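Local coordinates for protein 4-alpha-glucanotransferase (Streptococcus agalactiae, PDB 6M6T) that binds glycan ligands and is an amylomaltase-family enzyme whose chain is built round a TIM barrel, at residues T14-D19 / R27-F32; A31-L36 / K203-D208; F74-L79 / Y196-E201; K118-E123 / Q192-K197. All coordinates share one frame; numbering follows the deposited sequence.

Helix 182-208 unites interactions 2, 3 and 4, while interaction 1 joins helix 27-38, which interaction 2 also uses, to the loop that precedes it. Interactions 1 to 3 are partly buried, and interaction 4, the farthest from the centre of the chain, is nonetheless a buried one. Chemistry changes along the way: interaction 1 is apolar packing of a loop on a helix, interaction 2 adds a tyrosine-aspartate hydrogen bond between two barrel helices, interaction 3 sets a glutamine amide between two leucines, and interaction 4 is wholly aromatic. Y30 and Y205 link interactions 1 and 2, and L77 meets F194 between interactions 3 and 4.

Interaction 1 of 4, residues T14-D19 / R27-F32; sequences TSLPGD and REAYAF
L16 and P17 lay a short loop against the first turns of helix 27-38, meeting A29 and E28 respectively. The loop follows strand 6-10 of the barrel and runs on to that helix, so the contact folds the connection back on the element it leads to. The apolar part belongs to L16, whose branch tip CD2 rests 3.5 Å from CB of A29 and just as near to its CA. L16 turns its CG away from its own carbonyl carbon (chi1 -86°), which sends the branched end toward the helix. A29 suits the place because a methyl group lets the leucine come close to the helix backbone; its CB also meets L202 of helix 182-208. The second part is mixed. The ring of P17 brings CD to 3.9 Å from CB of E28, and the carbonyl O of P17 lies 3.8 Å from that same CB. CB and CG of E28 lie on the proline ring, and the bend at its second torsion (chi2 92°) also brings the carboxyl carbon CD near O of P17. Polar groups of the loop find partners elsewhere: R473 donates through NE to the O of L16, and its NH2 makes a weak bond to the O of G18. D19 OD1 and E28 OE1 are 5.8 Å apart, like charges that would, if anything, mildly oppose the approach. The chemistry implies a junction held by shape and apolar contact, in which glutamate contributes chiefly its hydrocarbon part, while R473 bonds the carbonyl of L16 and, weakly, that of G18.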
# COMPACT_ATOMS: atom_id res chain seq x y z
N THR A 14 9.32 1.53 -2.43
CA THR A 14 10.30 0.45 -2.52
C THR A 14 11.01 0.46 -3.87
O THR A 14 12.18 0.09 -3.95
CB THR A 14 9.65 -0.92 -2.22
OG1 THR A 14 8.99 -1.45 -3.38
CG2 THR A 14 8.66 -0.80 -1.11
N SER A 15 10.34 0.92 -4.92
CA SER A 15 10.89 0.82 -6.27
C SER A 15 11.89 1.92 -6.61
O SER A 15 12.55 1.84 -7.65
CB SER A 15 9.76 0.81 -7.30
OG SER A 15 8.66 0.03 -6.88
N LEU A 16 12.02 2.95 -5.76
CA LEU A 16 13.06 3.95 -5.92
C LEU A 16 14.42 3.25 -6.03
O LEU A 16 14.55 2.10 -5.59
CB LEU A 16 13.05 4.92 -4.74
CG LEU A 16 12.13 6.15 -4.78
CD1 LEU A 16 10.70 5.82 -5.26
CD2 LEU A 16 12.07 6.73 -3.39
N PRO A 17 15.49 3.86 -6.57
CA PRO A 17 16.78 3.23 -6.60
C PRO A 17 17.60 3.66 -5.38
O PRO A 17 17.16 4.52 -4.65
CB PRO A 17 17.41 3.77 -7.88
CG PRO A 17 16.45 4.81 -8.38
CD PRO A 17 15.54 5.14 -7.23
N GLY A 18 18.75 3.02 -5.19
CA GLY A 18 19.63 3.36 -4.05
C GLY A 18 20.73 2.35 -3.83
O GLY A 18 20.95 1.49 -4.66
N ASP A 19 21.42 2.45 -2.71
CA ASP A 19 22.53 1.50 -2.47
C ASP A 19 22.15 0.59 -1.31
O ASP A 19 22.88 -0.34 -1.04
CB ASP A 19 23.81 2.27 -2.17
CG ASP A 19 24.49 2.87 -3.40
OD1 ASP A 19 24.11 3.99 -3.78
OD2 ASP A 19 25.40 2.21 -3.94
N ARG A 27 17.43 10.47 -0.65
CA ARG A 27 17.64 11.49 -1.66
C ARG A 27 16.85 11.18 -2.92
O ARG A 27 16.20 12.07 -3.48
CB ARG A 27 19.14 11.64 -1.96
CG ARG A 27 19.54 13.11 -1.97
CD ARG A 27 20.94 13.35 -2.49
NE ARG A 27 21.86 13.66 -1.39
CZ ARG A 27 23.18 13.78 -1.53
NH1 ARG A 27 23.75 13.64 -2.71
NH2 ARG A 27 23.93 14.05 -0.46
N GLU A 28 16.84 9.92 -3.37
CA GLU A 28 16.17 9.61 -4.62
C GLU A 28 14.66 9.81 -4.53
O GLU A 28 14.02 10.05 -5.56
CB GLU A 28 16.51 8.20 -5.07
CG GLU A 28 17.71 8.13 -6.03
CD GLU A 28 19.05 7.92 -5.31
OE1 GLU A 28 20.03 7.47 -5.97
OE2 GLU A 28 19.13 8.19 -4.09
N ALA A 29 14.08 9.76 -3.33
CA ALA A 29 12.68 10.15 -3.18
C ALA A 29 12.46 11.62 -3.54
O ALA A 29 11.50 11.97 -4.23
CB ALA A 29 12.21 9.87 -1.75
N TYR A 30 13.35 12.49 -3.04
CA TYR A 30 13.28 13.92 -3.37
C TYR A 30 13.56 14.15 -4.85
O TYR A 30 12.96 15.03 -5.47
CB TYR A 30 14.26 14.72 -2.51
CG TYR A 30 14.01 14.62 -1.01
CD1 TYR A 30 14.60 13.60 -0.26
CD2 TYR A 30 13.20 15.53 -0.36
CE1 TYR A 30 14.37 13.50 1.10
CE2 TYR A 30 12.96 15.43 1.01
CZ TYR A 30 13.55 14.41 1.73
OH TYR A 30 13.30 14.31 3.09
N ALA A 31 14.44 13.33 -5.44
CA ALA A 31 14.64 13.39 -6.89
C ALA A 31 13.37 13.00 -7.64
O ALA A 31 13.03 13.60 -8.66
CB ALA A 31 15.82 12.51 -7.30
N PHE A 32 12.64 12.00 -7.13
CA PHE A 32 11.38 11.59 -7.74
C PHE A 32 10.35 12.70 -7.66
O PHE A 32 9.61 12.94 -8.63
CB PHE A 32 10.85 10.33 -7.08
CG PHE A 32 9.80 9.66 -7.88
CD1 PHE A 32 10.14 8.87 -8.96
CD2 PHE A 32 8.46 9.82 -7.57
CE1 PHE A 32 9.17 8.27 -9.73
CE2 PHE A 32 7.49 9.20 -8.33
CZ PHE A 32 7.85 8.41 -9.40

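Interaction 2 of 4, residues A31-L36 / K203-D208; sequences AFVDFL and KEYAND
Two neighbouring helices of the barrel's outer layer, 27-38 and 182-208, pack here through V33 and D34 on one side and Y205 and A206 on the other. Their short segments run almost parallel, at 13°, with axes 10.0 Å apart. V33 fills the space between them. Its CB lies at the edge of the Y205 ring, 3.9 Å from CE2, while its CG1 reaches 3.7 Å from the CA of A206 and 4.1 Å from the CB of the same residue. A branched valine fits because CG1 can meet A206 while CB and both methyls border the Y205 ring, and the small A206 lets it approach the helix backbone. W44, on the next strand of the barrel, touches V33 as well. Y205 extends across the gap with CG anti to its backbone N (chi1 -171°), and its phenol ends at D34. There OH donates to OD1 of D34 at 2.8 Å, arriving on the syn side but 33° out of the carboxylate plane; ring and carboxylate are nearly perpendicular. Tyrosine is apt here, since its ring belongs with V33 and its hydroxyl with the partly exposed acid. K209 makes a weak hydrogen bond to the same OH, and Y30 meets the ring edge-to-face. One aspartate-tyrosine bond thus ties the partly exposed margin of a mostly apolar seam. Near-parallel helices in such contact, each leading toward a parallel strand of the central sheet, are typical of the beta-alpha repeat of a TIM barrel, the fold of this chain.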
# COMPACT_ATOMS: atom_id res chain seq x y z
N ALA A 31 14.44 13.33 -5.44
CA ALA A 31 14.64 13.39 -6.89
C ALA A 31 13.37 13.00 -7.64
O ALA A 31 13.03 13.60 -8.66
CB ALA A 31 15.82 12.51 -7.30
N PHE A 32 12.64 12.00 -7.13
CA PHE A 32 11.38 11.59 -7.74
C PHE A 32 10.35 12.70 -7.66
O PHE A 32 9.61 12.94 -8.63
CB PHE A 32 10.85 10.33 -7.08
CG PHE A 32 9.80 9.66 -7.88
CD1 PHE A 32 10.14 8.87 -8.96
CD2 PHE A 32 8.46 9.82 -7.57
CE1 PHE A 32 9.17 8.27 -9.73
CE2 PHE A 32 7.49 9.20 -8.33
CZ PHE A 32 7.85 8.41 -9.40
N VAL A 33 10.28 13.40 -6.53
CA VAL A 33 9.41 14.58 -6.46
C VAL A 33 9.84 15.59 -7.52
O VAL A 33 9.00 16.11 -8.28
CB VAL A 33 9.44 15.20 -5.05
CG1 VAL A 33 8.30 16.20 -4.88
CG2 VAL A 33 9.36 14.13 -3.99
N ASP A 34 11.14 15.91 -7.57
CA ASP A 34 11.69 16.83 -8.55
C ASP A 34 11.25 16.45 -9.96
O ASP A 34 10.89 17.31 -10.78
CB ASP A 34 13.23 16.85 -8.45
CG ASP A 34 13.77 17.74 -7.32
OD1 ASP A 34 13.12 18.76 -6.98
OD2 ASP A 34 14.86 17.43 -6.77
N PHE A 35 11.25 15.15 -10.25
CA PHE A 35 10.85 14.67 -11.56
C PHE A 35 9.36 14.83 -11.78
O PHE A 35 8.91 15.04 -12.92
CB PHE A 35 11.29 13.21 -11.74
CG PHE A 35 10.31 12.38 -12.50
CD1 PHE A 35 10.25 12.45 -13.88
CD2 PHE A 35 9.43 11.53 -11.84
CE1 PHE A 35 9.33 11.69 -14.58
CE2 PHE A 35 8.50 10.76 -12.55
CZ PHE A 35 8.45 10.84 -13.91
N LEU A 36 8.56 14.71 -10.72
CA LEU A 36 7.12 14.88 -10.89
C LEU A 36 6.79 16.33 -11.21
O LEU A 36 5.91 16.61 -12.04
CB LEU A 36 6.36 14.40 -9.65
CG LEU A 36 6.46 12.89 -9.41
CD1 LEU A 36 5.55 12.39 -8.25
CD2 LEU A 36 6.15 12.18 -10.70
N LYS A 203 6.85 14.17 2.78
CA LYS A 203 5.53 14.67 2.43
C LYS A 203 5.50 16.20 2.41
O LYS A 203 4.79 16.79 1.60
CB LYS A 203 4.48 14.10 3.39
CG LYS A 203 3.12 14.80 3.35
CD LYS A 203 1.96 13.84 3.53
CE LYS A 203 0.63 14.58 3.46
NZ LYS A 203 0.29 15.24 4.74
N GLU A 204 6.29 16.86 3.26
CA GLU A 204 6.32 18.31 3.26
C GLU A 204 7.03 18.85 2.01
O GLU A 204 6.55 19.80 1.38
CB GLU A 204 6.97 18.83 4.55
CG GLU A 204 6.67 20.29 4.89
CD GLU A 204 7.70 21.28 4.34
OE1 GLU A 204 8.54 20.86 3.50
OE2 GLU A 204 7.67 22.47 4.73
N TYR A 205 8.18 18.27 1.65
CA TYR A 205 8.81 18.63 0.38
C TYR A 205 7.82 18.49 -0.77
O TYR A 205 7.58 19.45 -1.53
CB TYR A 205 10.03 17.73 0.17
CG TYR A 205 10.92 18.13 -0.99
CD1 TYR A 205 11.73 19.26 -0.91
CD2 TYR A 205 10.96 17.37 -2.15
CE1 TYR A 205 12.54 19.62 -1.97
CE2 TYR A 205 11.77 17.72 -3.22
CZ TYR A 205 12.56 18.84 -3.12
OH TYR A 205 13.37 19.20 -4.20
N ALA A 206 7.20 17.32 -0.88
CA ALA A 206 6.26 17.06 -1.95
C ALA A 206 5.15 18.10 -1.97
O ALA A 206 4.89 18.73 -3.01
CB ALA A 206 5.69 15.66 -1.80
N ASN A 207 4.49 18.32 -0.83
CA ASN A 207 3.36 19.24 -0.78
C ASN A 207 3.78 20.65 -1.20
O ASN A 207 3.08 21.30 -1.99
CB ASN A 207 2.75 19.26 0.63
CG ASN A 207 1.89 18.02 0.93
OD1 ASN A 207 1.57 17.24 0.04
ND2 ASN A 207 1.52 17.85 2.20
N ASP A 208 4.92 21.12 -0.71
CA ASP A 208 5.31 22.48 -1.05
C ASP A 208 5.81 22.64 -2.48
O ASP A 208 5.97 23.77 -2.94
CB ASP A 208 6.37 22.98 -0.06
CG ASP A 208 5.79 23.20 1.33
OD1 ASP A 208 5.67 22.21 2.09
OD2 ASP A 208 5.43 24.36 1.65

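Interaction 3 of 4, residues F74-L79 / Y196-E201; sequences FDLLTL and YKQWFE
Q198 of helix 182-208 pushes its amide against L76 and L77 of the short helix 74-78, and these three residues carry nearly all of the contact. The glutamine leaves its helix with CG turned away from the carbonyl carbon (chi1 -53°) and continues extended, so the amide stands well out from the backbone. Its NE2 lies 3.4 Å from CB of L76 and 3.7 Å from CD2 of L77. The side chains of L76 and Q198 run antiparallel, and CD1 of L76 sits over one face of the amide, 4.0 Å from CD of Q198. L77 comes in roughly perpendicular to the glutamine chain, and its other neighbours include A116 of helix 105-122. At the margin, CD1 of L76 comes 4.3 Å from OE2 of E201, a charged residue that also forms a long salt bridge from its OE1 to NZ of K197. The segments cross steeply, 103° between their directions, with axes 11.5 Å apart, a separation that a long side chain such as glutamine's can span. The leucines pack on its flat amide, L76 over one face and L77 beyond NE2, on the other side of the amide plane. The polar work is done beyond the two segments: OE1 of Q198 accepts a hydrogen bond from the backbone N of D73, just before helix 74-78, while OD2 of D73 takes one from the N of L76. The chemistry implies that the amide is fixed through its oxygen at the start of the short helix and held between L76 and L77 by van der Waals contact.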
# COMPACT_ATOMS: atom_id res chain seq x y z
N PHE A 74 19.45 5.33 5.58
CA PHE A 74 20.68 5.43 6.35
C PHE A 74 21.39 6.76 6.12
O PHE A 74 22.02 7.28 7.05
CB PHE A 74 21.59 4.25 6.01
CG PHE A 74 21.09 2.94 6.52
CD1 PHE A 74 20.12 2.89 7.51
CD2 PHE A 74 21.59 1.75 6.02
CE1 PHE A 74 19.65 1.69 7.99
CE2 PHE A 74 21.12 0.54 6.49
CZ PHE A 74 20.15 0.51 7.48
N ASP A 75 21.30 7.33 4.91
CA ASP A 75 22.02 8.57 4.63
C ASP A 75 21.43 9.74 5.41
O ASP A 75 22.16 10.52 6.02
CB ASP A 75 21.99 8.87 3.12
CG ASP A 75 22.87 7.91 2.32
OD1 ASP A 75 23.98 7.57 2.79
OD2 ASP A 75 22.43 7.50 1.21
N LEU A 76 20.10 9.88 5.39
CA LEU A 76 19.46 10.90 6.20
C LEU A 76 19.82 10.75 7.67
O LEU A 76 19.93 11.76 8.39
CB LEU A 76 17.95 10.82 6.01
CG LEU A 76 17.37 11.67 4.87
CD1 LEU A 76 15.86 11.52 4.84
CD2 LEU A 76 17.76 13.13 5.05
N LEU A 77 20.04 9.51 8.11
CA LEU A 77 20.39 9.20 9.49
C LEU A 77 21.84 9.55 9.79
O LEU A 77 22.16 9.94 10.93
CB LEU A 77 20.16 7.72 9.77
CG LEU A 77 18.79 7.25 10.26
CD1 LEU A 77 18.98 5.92 10.95
CD2 LEU A 77 18.17 8.29 11.18
N THR A 78 22.73 9.38 8.81
CA THR A 78 24.12 9.79 8.97
C THR A 78 24.21 11.31 9.10
O THR A 78 24.84 11.82 10.03
CB THR A 78 24.95 9.30 7.79
OG1 THR A 78 25.15 7.88 7.92
CG2 THR A 78 26.31 10.01 7.72
N LEU A 79 23.52 12.03 8.22
CA LEU A 79 23.56 13.49 8.25
C LEU A 79 22.99 14.08 9.55
O LEU A 79 23.01 15.30 9.74
CB LEU A 79 22.81 14.07 7.04
CG LEU A 79 23.60 14.20 5.73
CD1 LEU A 79 24.05 12.85 5.12
CD2 LEU A 79 22.81 15.02 4.71
N TYR A 196 8.50 8.29 11.03
CA TYR A 196 7.57 9.40 10.87
C TYR A 196 8.30 10.71 10.61
O TYR A 196 7.86 11.50 9.76
CB TYR A 196 6.65 9.49 12.08
CG TYR A 196 5.46 8.60 11.91
CD1 TYR A 196 5.62 7.22 11.84
CD2 TYR A 196 4.17 9.13 11.77
CE1 TYR A 196 4.53 6.37 11.67
CE2 TYR A 196 3.07 8.29 11.59
CZ TYR A 196 3.27 6.91 11.53
OH TYR A 196 2.21 6.06 11.35
N LYS A 197 9.42 10.96 11.30
CA LYS A 197 10.22 12.17 11.04
C LYS A 197 10.62 12.27 9.56
O LYS A 197 10.35 13.28 8.89
CB LYS A 197 11.45 12.15 11.96
CG LYS A 197 12.24 13.45 12.07
CD LYS A 197 13.74 13.18 11.90
CE LYS A 197 14.60 14.09 12.77
NZ LYS A 197 14.18 15.51 12.63
N GLN A 198 11.21 11.19 9.02
CA GLN A 198 11.65 11.18 7.62
C GLN A 198 10.47 11.27 6.66
O GLN A 198 10.49 12.05 5.69
CB GLN A 198 12.49 9.94 7.35
CG GLN A 198 13.62 9.83 8.36
CD GLN A 198 14.86 9.12 7.85
OE1 GLN A 198 14.80 8.29 6.95
NE2 GLN A 198 16.00 9.44 8.45
N TRP A 199 9.42 10.47 6.92
CA TRP A 199 8.28 10.45 6.02
C TRP A 199 7.60 11.82 5.95
O TRP A 199 7.21 12.26 4.87
CB TRP A 199 7.25 9.40 6.44
CG TRP A 199 5.95 9.76 5.81
CD1 TRP A 199 4.90 10.44 6.38
CD2 TRP A 199 5.60 9.56 4.45
NE1 TRP A 199 3.92 10.64 5.45
CE2 TRP A 199 4.33 10.11 4.25
CE3 TRP A 199 6.25 8.95 3.37
CZ2 TRP A 199 3.69 10.07 3.03
CZ3 TRP A 199 5.61 8.90 2.16
CH2 TRP A 199 4.34 9.46 1.99
N PHE A 200 7.41 12.48 7.09
CA PHE A 200 6.73 13.76 7.03
C PHE A 200 7.63 14.83 6.43
O PHE A 200 7.13 15.76 5.79
CB PHE A 200 6.19 14.13 8.41
CG PHE A 200 4.82 13.51 8.69
CD1 PHE A 200 3.75 13.74 7.82
CD2 PHE A 200 4.63 12.67 9.78
CE1 PHE A 200 2.52 13.18 8.05
CE2 PHE A 200 3.40 12.11 10.02
CZ PHE A 200 2.33 12.36 9.15
N GLU A 201 8.95 14.70 6.58
CA GLU A 201 9.85 15.55 5.79
C GLU A 201 9.59 15.39 4.30
O GLU A 201 9.46 16.38 3.56
CB GLU A 201 11.30 15.22 6.12
CG GLU A 201 11.90 16.07 7.23
CD GLU A 201 13.19 15.46 7.77
OE1 GLU A 201 13.56 15.79 8.93
OE2 GLU A 201 13.80 14.64 7.04

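Interaction 4 of 4, residues K118-E123 / Q192-K197; sequences KNFLKE and QYFFYK
F120 of helix 105-122 points its ring at Y193 and F194, consecutive residues of helix 182-208, and meets each at a different tilt. With Y193 the two planes make 33° and the ring centroids are 5.2 Å apart, an oblique pairing in which CD2 of the tyrosine lies over one face of F120. The closest atoms are CE1 of F120 and CE2 of Y193, at 3.8 Å. F194 is turned far more steeply: its plane stands at 76° to that of F120 and its edge is directed at the phenylalanine's face, an offset edge-to-face pair with centroids 6.0 Å apart. Its CZ also meets CB of F120 at 4.0 Å. F120 reaches this spot because CG is anti to its backbone N (chi1 164°), carrying the ring across toward the neighbouring helix. The nearest CA atoms, those of F120 and F194, are 9.9 Å apart, a gap that suits large rings. Phenylalanine fits the two buried positions, whereas Y193, partly exposed, can keep a hydroxyl. Around the trio, M129 of helix 126-134 touches both F120 and Y193, F133 meets Y193 edge-to-face, and V190 of helix 182-208 also touches F120. The three rings form an aromatic cluster, here joining helix 105-122, in the long helical insertion between strands 43-45 and 212-217, to helix 182-208, which leads back into the barrel.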
# COMPACT_ATOMS: atom_id res chain seq x y z
N LYS A 118 20.61 3.54 19.57
CA LYS A 118 21.52 3.70 20.71
C LYS A 118 22.12 5.10 20.75
O LYS A 118 22.24 5.70 21.82
CB LYS A 118 22.63 2.65 20.65
CG LYS A 118 23.78 2.82 21.67
CD LYS A 118 24.77 1.63 21.63
CE LYS A 118 24.63 0.68 22.85
NZ LYS A 118 23.44 -0.25 22.80
N ASN A 119 22.51 5.63 19.58
CA ASN A 119 23.08 6.98 19.55
C ASN A 119 22.02 8.06 19.71
O ASN A 119 22.30 9.11 20.29
CB ASN A 119 23.86 7.22 18.25
CG ASN A 119 25.14 6.42 18.19
OD1 ASN A 119 25.91 6.37 19.16
ND2 ASN A 119 25.37 5.77 17.05
N PHE A 120 20.80 7.82 19.19
CA PHE A 120 19.73 8.80 19.39
C PHE A 120 19.36 8.93 20.87
O PHE A 120 19.09 10.04 21.34
CB PHE A 120 18.48 8.43 18.59
CG PHE A 120 17.25 9.17 19.05
CD1 PHE A 120 17.01 10.48 18.63
CD2 PHE A 120 16.35 8.59 19.94
CE1 PHE A 120 15.89 11.17 19.07
CE2 PHE A 120 15.24 9.29 20.38
CZ PHE A 120 15.01 10.58 19.94
N LEU A 121 19.33 7.82 21.61
CA LEU A 121 18.91 7.92 23.01
C LEU A 121 19.92 8.68 23.88
O LEU A 121 19.52 9.34 24.85
CB LEU A 121 18.65 6.54 23.59
CG LEU A 121 17.44 5.81 23.01
CD1 LEU A 121 17.43 4.38 23.54
CD2 LEU A 121 16.12 6.54 23.32
N LYS A 122 21.22 8.63 23.54
CA LYS A 122 22.25 9.29 24.36
C LYS A 122 22.30 10.81 24.18
O LYS A 122 22.91 11.49 25.00
CB LYS A 122 23.64 8.70 24.06
CG LYS A 122 24.27 9.20 22.77
CD LYS A 122 25.60 8.54 22.44
CE LYS A 122 25.66 7.10 22.91
NZ LYS A 122 26.99 6.53 22.60
N GLU A 123 21.71 11.34 23.10
CA GLU A 123 21.47 12.77 22.99
C GLU A 123 20.70 13.28 24.20
O GLU A 123 19.84 12.58 24.75
CB GLU A 123 20.70 13.12 21.71
CG GLU A 123 21.33 12.63 20.40
CD GLU A 123 22.46 13.54 19.91
OE1 GLU A 123 22.56 14.69 20.40
OE2 GLU A 123 23.25 13.09 19.04
N GLN A 192 10.08 3.80 14.96
CA GLN A 192 8.85 4.44 14.48
C GLN A 192 9.01 5.96 14.44
O GLN A 192 8.51 6.62 13.52
CB GLN A 192 7.65 4.03 15.35
CG GLN A 192 7.08 2.62 15.05
CD GLN A 192 6.85 2.34 13.56
OE1 GLN A 192 6.01 2.96 12.90
NE2 GLN A 192 7.59 1.37 13.04
N TYR A 193 9.73 6.52 15.42
CA TYR A 193 10.00 7.96 15.42
C TYR A 193 10.80 8.36 14.18
O TYR A 193 10.51 9.39 13.54
CB TYR A 193 10.74 8.37 16.69
CG TYR A 193 11.36 9.76 16.65
CD1 TYR A 193 10.59 10.89 16.89
CD2 TYR A 193 12.72 9.93 16.38
CE1 TYR A 193 11.16 12.17 16.86
CE2 TYR A 193 13.29 11.20 16.35
CZ TYR A 193 12.50 12.31 16.58
OH TYR A 193 13.06 13.57 16.55
N PHE A 194 11.80 7.56 13.83
CA PHE A 194 12.59 7.80 12.62
C PHE A 194 11.71 7.80 11.39
O PHE A 194 11.76 8.73 10.57
CB PHE A 194 13.66 6.73 12.47
CG PHE A 194 14.78 6.87 13.41
CD1 PHE A 194 15.19 8.13 13.83
CD2 PHE A 194 15.44 5.75 13.87
CE1 PHE A 194 16.23 8.26 14.70
CE2 PHE A 194 16.47 5.88 14.74
CZ PHE A 194 16.88 7.14 15.16
N PHE A 195 10.95 6.72 11.22
CA PHE A 195 10.00 6.63 10.12
C PHE A 195 9.21 7.91 9.97
O PHE A 195 9.21 8.53 8.91
CB PHE A 195 9.04 5.46 10.34
CG PHE A 195 8.30 5.08 9.11
CD1 PHE A 195 7.11 5.72 8.77
CD2 PHE A 195 8.79 4.09 8.26
CE1 PHE A 195 6.42 5.38 7.61
CE2 PHE A 195 8.11 3.74 7.10
CZ PHE A 195 6.92 4.37 6.77
N TYR A 196 8.50 8.29 11.03
CA TYR A 196 7.57 9.40 10.87
C TYR A 196 8.30 10.71 10.61
O TYR A 196 7.86 11.50 9.76
CB TYR A 196 6.65 9.49 12.08
CG TYR A 196 5.46 8.60 11.91
CD1 TYR A 196 5.62 7.22 11.84
CD2 TYR A 196 4.17 9.13 11.77
CE1 TYR A 196 4.53 6.37 11.67
CE2 TYR A 196 3.07 8.29 11.59
CZ TYR A 196 3.27 6.91 11.53
OH TYR A 196 2.21 6.06 11.35
N LYS A 197 9.42 10.96 11.30
CA LYS A 197 10.22 12.17 11.04
C LYS A 197 10.62 12.27 9.56
O LYS A 197 10.35 13.28 8.89
CB LYS A 197 11.45 12.15 11.96
CG LYS A 197 12.24 13.45 12.07
CD LYS A 197 13.74 13.18 11.90
CE LYS A 197 14.60 14.09 12.77
NZ LYS A 197 14.18 15.51 12.63